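Local coordinates for Bd3459 (PDB 5CEC), which probably acts as a serine-type D-Ala-D-Ala peptidase on peptidoglycan during bacterial predation, and is bound by the ankyrin-repeat immunity protein Bd3460, at residues A[65-76]-A[281-291]; A[360-368]-A[380-389]. The protein carries 1 engineered substitution. All blocks are in the same frame, centred on the assembly; numbering follows the deposited sequence.

Contact 1 of 2, residues A[65-76]-A[281-291]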
loop_
_atom_site.group_PDB
_atom_site.type_symbol
_atom_site.label_atom_id
_atom_site.label_comp_id
_atom_site.label_asym_id
_atom_site.label_seq_id
_atom_site.Cartn_x
_atom_site.Cartn_y
_atom_site.Cartn_z
ATOM N N LYS A 65 -17.294 -16.946 1.442
ATOM C CA LYS A 65 -15.990 -16.433 1.898
ATOM C C LYS A 65 -14.908 -16.634 0.838
ATOM O O LYS A 65 -14.815 -17.717 0.255
ATOM C CB LYS A 65 -15.496 -17.076 3.197
ATOM C CG LYS A 65 -16.339 -16.735 4.421
ATOM C CD LYS A 65 -15.626 -17.161 5.711
ATOM C CE LYS A 65 -15.599 -18.655 5.918
ATOM N NZ LYS A 65 -14.735 -19.082 7.056
ATOM N N PHE A 66 -14.077 -15.598 0.629
ATOM C CA PHE A 66 -12.895 -15.673 -0.250
ATOM C C PHE A 66 -11.712 -14.997 0.424
ATOM O O PHE A 66 -11.904 -14.158 1.321
ATOM C CB PHE A 66 -13.152 -15.002 -1.592
ATOM C CG PHE A 66 -14.237 -15.648 -2.384
ATOM C CD1 PHE A 66 -14.023 -16.902 -2.953
ATOM C CD2 PHE A 66 -15.494 -15.059 -2.491
ATOM C CE1 PHE A 66 -15.005 -17.512 -3.680
ATOM C CE2 PHE A 66 -16.479 -15.676 -3.220
ATOM C CZ PHE A 66 -16.246 -16.903 -3.802
ATOM N N PRO A 67 -10.487 -15.325 -0.010
ATOM C CA PRO A 67 -9.322 -14.615 0.516
ATOM C C PRO A 67 -9.377 -13.118 0.223
ATOM O O PRO A 67 -9.720 -12.732 -0.890
ATOM C CB PRO A 67 -8.156 -15.265 -0.201
ATOM C CG PRO A 67 -8.641 -16.593 -0.653
ATOM C CD PRO A 67 -10.100 -16.393 -0.953
ATOM N N LEU A 68 -9.081 -12.324 1.237
ATOM C CA LEU A 68 -9.157 -10.870 1.124
ATOM C C LEU A 68 -7.847 -10.204 0.765
ATOM O O LEU A 68 -7.830 -9.072 0.262
ATOM C CB LEU A 68 -9.617 -10.294 2.455
ATOM C CG LEU A 68 -10.961 -10.774 3.008
ATOM C CD1 LEU A 68 -11.272 -10.057 4.309
ATOM C CD2 LEU A 68 -12.056 -10.508 1.981
ATOM N N ALA A 69 -6.746 -10.838 1.131
ATOM C CA ALA A 69 -5.443 -10.159 1.080
ATOM C C ALA A 69 -5.531 -8.839 1.856
ATOM O O ALA A 69 -6.247 -8.767 2.865
ATOM C CB ALA A 69 -4.957 -9.969 -0.365
ATOM N N SER A 70 -4.869 -7.778 1.388
ATOM C CA SER A 70 -4.745 -6.571 2.193
ATOM C C SER A 70 -6.009 -5.715 2.280
ATOM O O SER A 70 -6.005 -4.741 3.031
ATOM C CB SER A 70 -3.538 -5.715 1.761
ATOM O OG SER A 70 -2.316 -6.322 2.165
ATOM N N ILE A 71 -7.109 -6.046 1.598
ATOM C CA ILE A 71 -8.358 -5.362 1.978
ATOM C C ILE A 71 -8.786 -5.715 3.394
ATOM O O ILE A 71 -9.546 -4.965 4.021
ATOM C CB ILE A 71 -9.495 -5.478 0.958
ATOM C CG1 ILE A 71 -10.164 -6.864 0.989
ATOM C CG2 ILE A 71 -9.033 -5.030 -0.403
ATOM C CD1 ILE A 71 -11.345 -6.991 0.034
ATOM N N SER A 72 -8.217 -6.776 3.955
ATOM C CA SER A 72 -8.306 -7.018 5.389
ATOM C C SER A 72 -8.005 -5.767 6.223
ATOM O O SER A 72 -8.532 -5.576 7.311
ATOM C CB SER A 72 -7.291 -8.080 5.827
ATOM O OG SER A 72 -7.575 -9.344 5.315
ATOM N N LYS A 73 -7.071 -4.944 5.729
ATOM C CA LYS A 73 -6.666 -3.741 6.489
ATOM C C LYS A 73 -7.802 -2.744 6.672
ATOM O O LYS A 73 -7.768 -1.981 7.619
ATOM C CB LYS A 73 -5.423 -3.104 5.863
ATOM C CG LYS A 73 -4.209 -4.017 5.827
ATOM C CD LYS A 73 -2.967 -3.294 5.356
ATOM C CE LYS A 73 -1.722 -4.137 5.486
ATOM N NZ LYS A 73 -1.679 -5.262 4.532
ATOM N N VAL A 74 -8.792 -2.772 5.782
ATOM C CA VAL A 74 -9.949 -1.901 5.974
ATOM C C VAL A 74 -10.788 -2.381 7.179
ATOM O O VAL A 74 -11.359 -1.577 7.909
ATOM C CB VAL A 74 -10.808 -1.794 4.715
ATOM C CG1 VAL A 74 -11.962 -0.837 4.958
ATOM C CG2 VAL A 74 -9.996 -1.298 3.523
ATOM N N VAL A 75 -10.841 -3.692 7.389
ATOM C CA VAL A 75 -11.542 -4.246 8.545
ATOM C C VAL A 75 -10.798 -3.870 9.826
ATOM O O VAL A 75 -11.396 -3.408 10.814
ATOM C CB VAL A 75 -11.690 -5.771 8.433
ATOM C CG1 VAL A 75 -12.549 -6.292 9.572
ATOM C CG2 VAL A 75 -12.376 -6.151 7.107
ATOM N N THR A 76 -9.479 -4.005 9.797
ATOM C CA THR A 76 -8.652 -3.563 10.958
ATOM C C THR A 76 -8.842 -2.048 11.228
ATOM O O THR A 76 -8.888 -1.642 12.383
ATOM C CB THR A 76 -7.198 -3.933 10.693
ATOM O OG1 THR A 76 -7.142 -5.346 10.432
ATOM C CG2 THR A 76 -6.302 -3.570 11.855
ATOM N N THR A 281 -18.003 -17.005 12.062
ATOM C CA THR A 281 -16.911 -17.579 11.246
ATOM C C THR A 281 -17.280 -17.808 9.786
ATOM O O THR A 281 -16.423 -17.729 8.911
ATOM C CB THR A 281 -16.456 -18.973 11.746
ATOM O OG1 THR A 281 -17.430 -19.965 11.387
ATOM C CG2 THR A 281 -16.202 -18.988 13.214
ATOM N N SER A 282 -18.553 -18.132 9.561
ATOM C CA SER A 282 -19.070 -18.354 8.220
ATOM C C SER A 282 -19.108 -17.063 7.365
ATOM O O SER A 282 -19.112 -17.147 6.153
ATOM C CB SER A 282 -20.455 -19.037 8.320
ATOM O OG SER A 282 -21.496 -18.093 8.573
ATOM N N ASP A 283 -19.154 -15.895 8.003
ATOM C CA ASP A 283 -19.140 -14.587 7.334
ATOM C C ASP A 283 -17.725 -14.014 7.193
ATOM O O ASP A 283 -17.416 -13.378 6.198
ATOM C CB ASP A 283 -19.964 -13.577 8.123
ATOM C CG ASP A 283 -21.394 -14.026 8.344
ATOM O OD1 ASP A 283 -22.043 -14.325 7.331
ATOM O OD2 ASP A 283 -21.857 -14.099 9.513
ATOM N N ILE A 284 -16.905 -14.217 8.219
ATOM C CA ILE A 284 -15.578 -13.616 8.286
ATOM C C ILE A 284 -14.691 -14.393 9.245
ATOM O O ILE A 284 -15.113 -14.722 10.342
ATOM C CB ILE A 284 -15.679 -12.120 8.707
ATOM C CG1 ILE A 284 -14.301 -11.446 8.728
ATOM C CG2 ILE A 284 -16.396 -11.936 10.045
ATOM C CD1 ILE A 284 -14.359 -9.929 8.697
ATOM N N GLU A 285 -13.470 -14.711 8.813
ATOM C CA GLU A 285 -12.555 -15.470 9.640
ATOM C C GLU A 285 -11.185 -14.859 9.471
ATOM O O GLU A 285 -10.575 -14.953 8.407
ATOM C CB GLU A 285 -12.565 -16.931 9.258
ATOM C CG GLU A 285 -11.680 -17.790 10.128
ATOM C CD GLU A 285 -11.624 -19.230 9.678
ATOM O OE1 GLU A 285 -12.646 -19.767 9.189
ATOM O OE2 GLU A 285 -10.552 -19.837 9.839
ATOM N N PHE A 286 -10.730 -14.208 10.527
ATOM C CA PHE A 286 -9.449 -13.549 10.547
ATOM C C PHE A 286 -8.446 -14.279 11.443
ATOM O O PHE A 286 -8.804 -14.923 12.440
ATOM C CB PHE A 286 -9.599 -12.109 11.072
ATOM C CG PHE A 286 -9.839 -11.074 9.996
ATOM C CD1 PHE A 286 -10.685 -11.322 8.912
ATOM C CD2 PHE A 286 -9.223 -9.833 10.081
ATOM C CE1 PHE A 286 -10.885 -10.345 7.942
ATOM C CE2 PHE A 286 -9.443 -8.859 9.115
ATOM C CZ PHE A 286 -10.264 -9.108 8.053
ATOM N N HIS A 287 -7.180 -14.149 11.078
ATOM C CA HIS A 287 -6.088 -14.597 11.902
ATOM C C HIS A 287 -5.035 -13.525 12.128
ATOM O O HIS A 287 -4.158 -13.731 12.969
ATOM C CB HIS A 287 -5.431 -15.833 11.271
ATOM C CG HIS A 287 -6.407 -16.894 10.898
ATOM N ND1 HIS A 287 -6.855 -17.814 11.814
ATOM C CD2 HIS A 287 -7.086 -17.137 9.752
ATOM C CE1 HIS A 287 -7.749 -18.598 11.249
ATOM N NE2 HIS A 287 -7.899 -18.217 9.992
ATOM N N ASN A 288 -5.076 -12.421 11.376
ATOM C CA ASN A 288 -4.152 -11.335 11.569
ATOM C C ASN A 288 -4.793 -10.069 11.048
ATOM O O ASN A 288 -5.911 -10.103 10.507
ATOM C CB ASN A 288 -2.777 -11.641 10.940
ATOM C CG ASN A 288 -2.817 -11.773 9.426
ATOM O OD1 ASN A 288 -3.663 -11.234 8.750
ATOM N ND2 ASN A 288 -1.893 -12.549 8.891
ATOM N N GLY A 289 -4.115 -8.943 11.213
ATOM C CA GLY A 289 -4.667 -7.668 10.814
ATOM C C GLY A 289 -4.378 -7.276 9.383
ATOM O O GLY A 289 -5.038 -6.416 8.830
ATOM N N SER A 290 -3.366 -7.908 8.790
ATOM C CA SER A 290 -2.821 -7.477 7.516
ATOM C C SER A 290 -3.400 -8.148 6.288
ATOM O O SER A 290 -3.373 -7.559 5.196
ATOM C CB SER A 290 -1.304 -7.646 7.518
ATOM O OG SER A 290 -0.985 -8.991 7.676
ATOM N N GLY A 291 -3.821 -9.418 6.434
ATOM C CA GLY A 291 -4.283 -10.209 5.299
ATOM C C GLY A 291 -3.320 -11.191 4.662
ATOM O O GLY A 291 -3.705 -11.970 3.778
HETATM O O HOH W 1 -6.309 -12.766 3.059
#

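Contact 2 of 2, residues A[360-368]-A[380-389]. With SO4 (sulfate ion), chain C.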
loop_
_atom_site.group_PDB
_atom_site.type_symbol
_atom_site.label_atom_id
_atom_site.label_comp_id
_atom_site.label_asym_id
_atom_site.label_seq_id
_atom_site.Cartn_x
_atom_site.Cartn_y
_atom_site.Cartn_z
ATOM N N SER A 360 -3.325 -8.256 -2.690
ATOM C CA SER A 360 -2.677 -9.240 -3.542
ATOM C C SER A 360 -2.106 -10.373 -2.691
ATOM O O SER A 360 -1.267 -10.115 -1.829
ATOM C CB SER A 360 -1.515 -8.577 -4.296
ATOM O OG SER A 360 -1.852 -7.319 -4.831
ATOM N N VAL A 361 -2.561 -11.615 -2.930
ATOM C CA VAL A 361 -1.951 -12.845 -2.350
ATOM C C VAL A 361 -1.984 -13.916 -3.446
ATOM O O VAL A 361 -2.542 -13.711 -4.527
ATOM C CB VAL A 361 -2.685 -13.359 -1.078
ATOM C CG1 VAL A 361 -2.485 -12.437 0.110
ATOM C CG2 VAL A 361 -4.165 -13.605 -1.330
ATOM N N ASN A 362 -1.370 -15.060 -3.190
ATOM C CA ASN A 362 -1.268 -16.098 -4.201
ATOM C C ASN A 362 -2.590 -16.313 -4.954
ATOM O O ASN A 362 -2.637 -16.304 -6.187
ATOM C CB ASN A 362 -0.787 -17.397 -3.530
ATOM C CG ASN A 362 -0.696 -18.561 -4.487
ATOM O OD1 ASN A 362 -0.513 -18.411 -5.679
ATOM N ND2 ASN A 362 -0.824 -19.731 -3.944
ATOM N N LYS A 363 -3.658 -16.536 -4.189
ATOM C CA LYS A 363 -4.948 -16.892 -4.771
ATOM C C LYS A 363 -5.941 -15.779 -4.934
ATOM O O LYS A 363 -7.097 -16.042 -5.297
ATOM C CB LYS A 363 -5.583 -18.054 -4.018
ATOM C CG LYS A 363 -4.747 -19.306 -3.968
ATOM C CD LYS A 363 -4.471 -19.839 -5.372
ATOM C CE LYS A 363 -3.932 -21.258 -5.380
ATOM N NZ LYS A 363 -3.577 -21.689 -6.776
ATOM N N ALA A 364 -5.521 -14.528 -4.730
ATOM C CA ALA A 364 -6.502 -13.440 -4.861
ATOM C C ALA A 364 -5.903 -12.107 -5.213
ATOM O O ALA A 364 -4.811 -11.772 -4.774
ATOM C CB ALA A 364 -7.327 -13.262 -3.577
ATOM N N LYS A 365 -6.679 -11.338 -5.974
ATOM C CA LYS A 365 -6.416 -9.920 -6.210
ATOM C C LYS A 365 -7.717 -9.223 -5.846
ATOM O O LYS A 365 -8.798 -9.648 -6.302
ATOM C CB LYS A 365 -6.036 -9.639 -7.670
ATOM C CG LYS A 365 -5.424 -8.264 -7.881
ATOM C CD LYS A 365 -3.931 -8.267 -7.513
ATOM C CE LYS A 365 -3.292 -6.887 -7.647
ATOM N NZ LYS A 365 -3.779 -6.036 -6.526
ATOM N N THR A 366 -7.635 -8.203 -4.994
ATOM C CA THR A 366 -8.853 -7.633 -4.450
ATOM C C THR A 366 -8.783 -6.105 -4.437
ATOM O O THR A 366 -7.717 -5.487 -4.466
ATOM C CB THR A 366 -9.070 -8.181 -3.033
ATOM O OG1 THR A 366 -7.986 -7.786 -2.198
ATOM C CG2 THR A 366 -9.220 -9.682 -3.021
ATOM N N LEU A 367 -9.960 -5.495 -4.321
ATOM C CA LEU A 367 -10.119 -4.032 -4.204
ATOM C C LEU A 367 -11.426 -3.750 -3.508
ATOM O O LEU A 367 -12.435 -4.384 -3.849
ATOM C CB LEU A 367 -10.110 -3.362 -5.583
ATOM C CG LEU A 367 -9.897 -1.871 -5.620
ATOM C CD1 LEU A 367 -8.465 -1.503 -5.280
ATOM C CD2 LEU A 367 -10.282 -1.314 -6.956
ATOM N N MET A 368 -11.448 -2.781 -2.606
ATOM C CA MET A 368 -12.712 -2.334 -2.033
ATOM C C MET A 368 -12.616 -0.848 -1.735
ATOM O O MET A 368 -11.529 -0.315 -1.469
ATOM C CB MET A 368 -13.092 -3.136 -0.794
ATOM C CG MET A 368 -12.267 -2.855 0.441
ATOM S SD MET A 368 -12.598 -3.931 1.860
ATOM C CE MET A 368 -14.022 -3.136 2.529
ATOM N N PHE A 380 -18.109 -0.430 -2.973
ATOM C CA PHE A 380 -17.897 -1.604 -3.798
ATOM C C PHE A 380 -16.839 -2.506 -3.201
ATOM O O PHE A 380 -16.002 -2.066 -2.415
ATOM C CB PHE A 380 -17.459 -1.177 -5.223
ATOM C CG PHE A 380 -16.046 -0.675 -5.297
ATOM C CD1 PHE A 380 -15.004 -1.562 -5.480
ATOM C CD2 PHE A 380 -15.747 0.674 -5.097
ATOM C CE1 PHE A 380 -13.696 -1.111 -5.490
ATOM C CE2 PHE A 380 -14.451 1.111 -5.087
ATOM C CZ PHE A 380 -13.435 0.221 -5.290
ATOM N N ALA A 381 -16.879 -3.759 -3.623
ATOM C CA ALA A 381 -15.795 -4.709 -3.364
ATOM C C ALA A 381 -15.700 -5.682 -4.510
ATOM O O ALA A 381 -16.727 -6.159 -5.022
ATOM C CB ALA A 381 -15.946 -5.426 -2.050
ATOM N N VAL A 382 -14.463 -5.932 -4.943
ATOM C CA VAL A 382 -14.192 -6.886 -6.031
ATOM C C VAL A 382 -13.176 -7.901 -5.543
ATOM O O VAL A 382 -12.076 -7.517 -5.124
ATOM C CB VAL A 382 -13.625 -6.198 -7.303
ATOM C CG1 VAL A 382 -13.575 -7.178 -8.464
ATOM C CG2 VAL A 382 -14.419 -4.960 -7.677
ATOM N N LEU A 383 -13.574 -9.178 -5.580
ATOM C CA LEU A 383 -12.748 -10.271 -5.092
ATOM C C LEU A 383 -12.442 -11.152 -6.294
ATOM O O LEU A 383 -13.334 -11.821 -6.802
ATOM C CB LEU A 383 -13.446 -11.057 -3.989
ATOM C CG LEU A 383 -13.977 -10.222 -2.822
ATOM C CD1 LEU A 383 -14.709 -11.123 -1.838
ATOM C CD2 LEU A 383 -12.896 -9.454 -2.121
ATOM N N MET A 384 -11.196 -11.117 -6.787
ATOM C CA MET A 384 -10.773 -11.968 -7.916
ATOM C C MET A 384 -9.997 -13.140 -7.398
ATOM O O MET A 384 -9.302 -13.052 -6.396
ATOM C CB MET A 384 -9.879 -11.232 -8.898
ATOM C CG MET A 384 -10.445 -9.965 -9.495
ATOM S SD MET A 384 -11.841 -10.224 -10.606
ATOM C CE MET A 384 -11.084 -11.154 -11.915
ATOM N N HIS A 385 -10.112 -14.215 -8.159
ATOM C CA HIS A 385 -9.265 -15.373 -8.044
ATOM C C HIS A 385 -8.049 -15.258 -8.979
ATOM O O HIS A 385 -8.179 -14.847 -10.118
ATOM C CB HIS A 385 -10.063 -16.621 -8.429
ATOM C CG HIS A 385 -9.195 -17.794 -8.577
ATOM N ND1 HIS A 385 -8.735 -18.496 -7.492
ATOM C CD2 HIS A 385 -8.543 -18.280 -9.662
ATOM C CE1 HIS A 385 -7.849 -19.394 -7.913
ATOM N NE2 HIS A 385 -7.722 -19.272 -9.218
ATOM N N THR A 386 -6.875 -15.621 -8.454
ATOM C CA THR A 386 -5.635 -15.749 -9.215
ATOM C C THR A 386 -4.958 -17.047 -8.861
ATOM O O THR A 386 -5.299 -17.672 -7.844
ATOM C CB THR A 386 -4.661 -14.579 -8.931
ATOM O OG1 THR A 386 -4.397 -14.450 -7.535
ATOM C CG2 THR A 386 -5.250 -13.241 -9.377
ATOM N N ASP A 387 -3.962 -17.430 -9.663
ATOM C CA ASP A 387 -3.054 -18.546 -9.304
ATOM C C ASP A 387 -1.617 -18.054 -9.522
ATOM O O ASP A 387 -0.895 -18.471 -10.436
ATOM C CB ASP A 387 -3.340 -19.821 -10.104
ATOM C CG ASP A 387 -4.777 -20.336 -9.937
ATOM O OD1 ASP A 387 -5.080 -21.006 -8.930
ATOM O OD2 ASP A 387 -5.613 -20.093 -10.850
ATOM N N TYR A 388 -1.227 -17.116 -8.660
ATOM C CA TYR A 388 0.052 -16.447 -8.794
ATOM C C TYR A 388 1.234 -17.434 -8.720
ATOM O O TYR A 388 2.241 -17.241 -9.433
ATOM C CB TYR A 388 0.069 -15.323 -7.764
ATOM C CG TYR A 388 1.361 -14.713 -7.398
ATOM C CD1 TYR A 388 2.198 -15.313 -6.444
ATOM C CD2 TYR A 388 1.722 -13.487 -7.913
ATOM C CE1 TYR A 388 3.373 -14.697 -6.038
ATOM C CE2 TYR A 388 2.881 -12.858 -7.502
ATOM C CZ TYR A 388 3.709 -13.469 -6.574
ATOM O OH TYR A 388 4.884 -12.833 -6.216
ATOM N N ASP A 389 1.071 -18.515 -7.950
ATOM C CA ASP A 389 2.137 -19.523 -7.899
ATOM C C ASP A 389 2.335 -20.283 -9.236
ATOM O O ASP A 389 3.479 -20.667 -9.546
ATOM C CB ASP A 389 1.999 -20.428 -6.674
ATOM C CG ASP A 389 2.366 -19.697 -5.374
ATOM O OD1 ASP A 389 2.878 -18.555 -5.443
ATOM O OD2 ASP A 389 2.131 -20.249 -4.284
HETATM S S SO4 C . -1.161 -4.634 -1.720
HETATM O O1 SO4 C . 0.154 -4.108 -2.193
HETATM O O2 SO4 C . -1.796 -5.533 -2.696
HETATM O O3 SO4 C . -0.931 -5.282 -0.339
HETATM O O4 SO4 C . -2.058 -3.507 -1.423
HETATM O O HOH W 2 -9.491 -17.318 -5.004
#

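Contact 1 of 2, residues A[65-76]-A[281-291]
Lys-73 reaches across to the loop 289-291 and gives an N-H to the backbone carbonyl of Ser-290, NZ to O 2.9 Å, in the carbonyl plane and on a lone pair. Its chain runs extended as far as CE and bends only at the last torsion (chi4 70°), which turns NZ back to Ser-70 OG, 2.7 Å away. Asn-253 OD1 is a further acceptor, so three bonds fix the direction of the buried NZ. One turn further along the helix, Thr-76 OG1 donates to Gly-289 O at 2.9 Å, again in plane on a lone pair. Ser-70 and Lys-73 fit the SxxK pattern of penicillin-recognising serine peptidases, in which the serine sits at the start of a helix and would be the nucleophile; with Asn-253 as the likely (S/Y)xN asparagine, the loop 289-291 thus backs a probable active site. The backbone of Gly-291 packs closely on Ala-69 O and Ser-72 OG, its CA 3.4 Å from each. Ser-72 OG in turn donates to Ala-69 O, and water 1 links Ala-69 N to Gly-291 O. Beside this polar patch the Phe-286 ring is wedged with its far end towards the helix: CZ lies 3.6 Å from Val-75 CB, while the Leu-68 side chain crosses it at about a right angle, CD1 to CE1 3.7 Å. At the more exposed end Lys-65 lays its CG, CD and CE along the carbonyls of 281-283. A bend at chi3 (-72°) brings NZ to Thr-281 O at 2.8 Å, tilted 31° from the carbonyl plane, and into a salt bridge with Glu-285 OE1.

Contact 2 of 2, residues A[360-368]-A[380-389]
Strands 364-368 and 380-385 run antiparallel, their axes 4.7 Å apart at closest approach and 177° between directions, with Lys-365/Met-384 and Leu-367/Val-382 as hydrogen-bonded pairs. The straightest of these bonds, Val-382 N to Leu-367 O at 2.8 Å, has an N-H...O angle of 171°. On the face that carries Leu-367, Phe-380 turns its ring edge to the leucine, CE1 meeting CD2 at 3.7 Å; chi1 of Phe-380 (74°), with CG between N and the carbonyl carbon, swings the ring back over the neighbouring strand, where Met-368 C lies over one face. Leu-367 and Met-384 on this side pack on helix 394-411. The other face bears Thr-366, whose CG2 touches Leu-383 CD2 obliquely at 3.8 Å, and Met-368, whose CB meets Ala-381 CB; helix 307-322 covers Met-368 and Ala-381. Beyond the paired strands the type I turn 361-364 is gripped by the segment 386-389. Asn-362 O accepts from Tyr-388 N and from Thr-386 OG1, which arrive from opposite faces of its carbonyl plane, while Asn-362 OD1 takes Asp-389 N at 2.8 Å. Lys-363, bent at chi2, sends NZ to the anti lone pair of Asp-387 OD1 in a 2.7 Å salt bridge. His-385 NE2 donates to Asp-387 OD2 from above the carboxylate plane, and water 2 joins the edge of the same ring to Lys-363 O. In the strand before the turn, Ser-360 OG accepts from Lys-365 NZ and donates to sulfate O2 at 2.8 Å. The arrangement is the hairpin 364-373/376-385 of the antiparallel sheet in a penicillin-binding-protein fold, flanked by strand 354-361 with its probable K(T/S)G motif at Lys-357.

The centres of contacts 1 and 2 lie about 12 Å apart, and the two touch directly. Thr-366 OG1 of contact 2 probably hydrogen-bonds to Leu-68 O of contact 1 at 2.8 Å, and Ala-69 CB packs 3.3 Å from Ser-360 N. Through these atoms segment 65-76, which leads into helix 72-84, lies directly against strands 354-361 and 364-373 of the sheet that contact 2 belongs to. Where Ser-70 of contact 1 and Ser-360 of contact 2 come together they share a sulfate, probably from the crystallisation liquor, with Ser-251 and Thr-358. Those residues come from or adjoin the probable SxxK, (S/Y)xN and K(T/S)G motifs, consistent with the ion marking the active-site pocket.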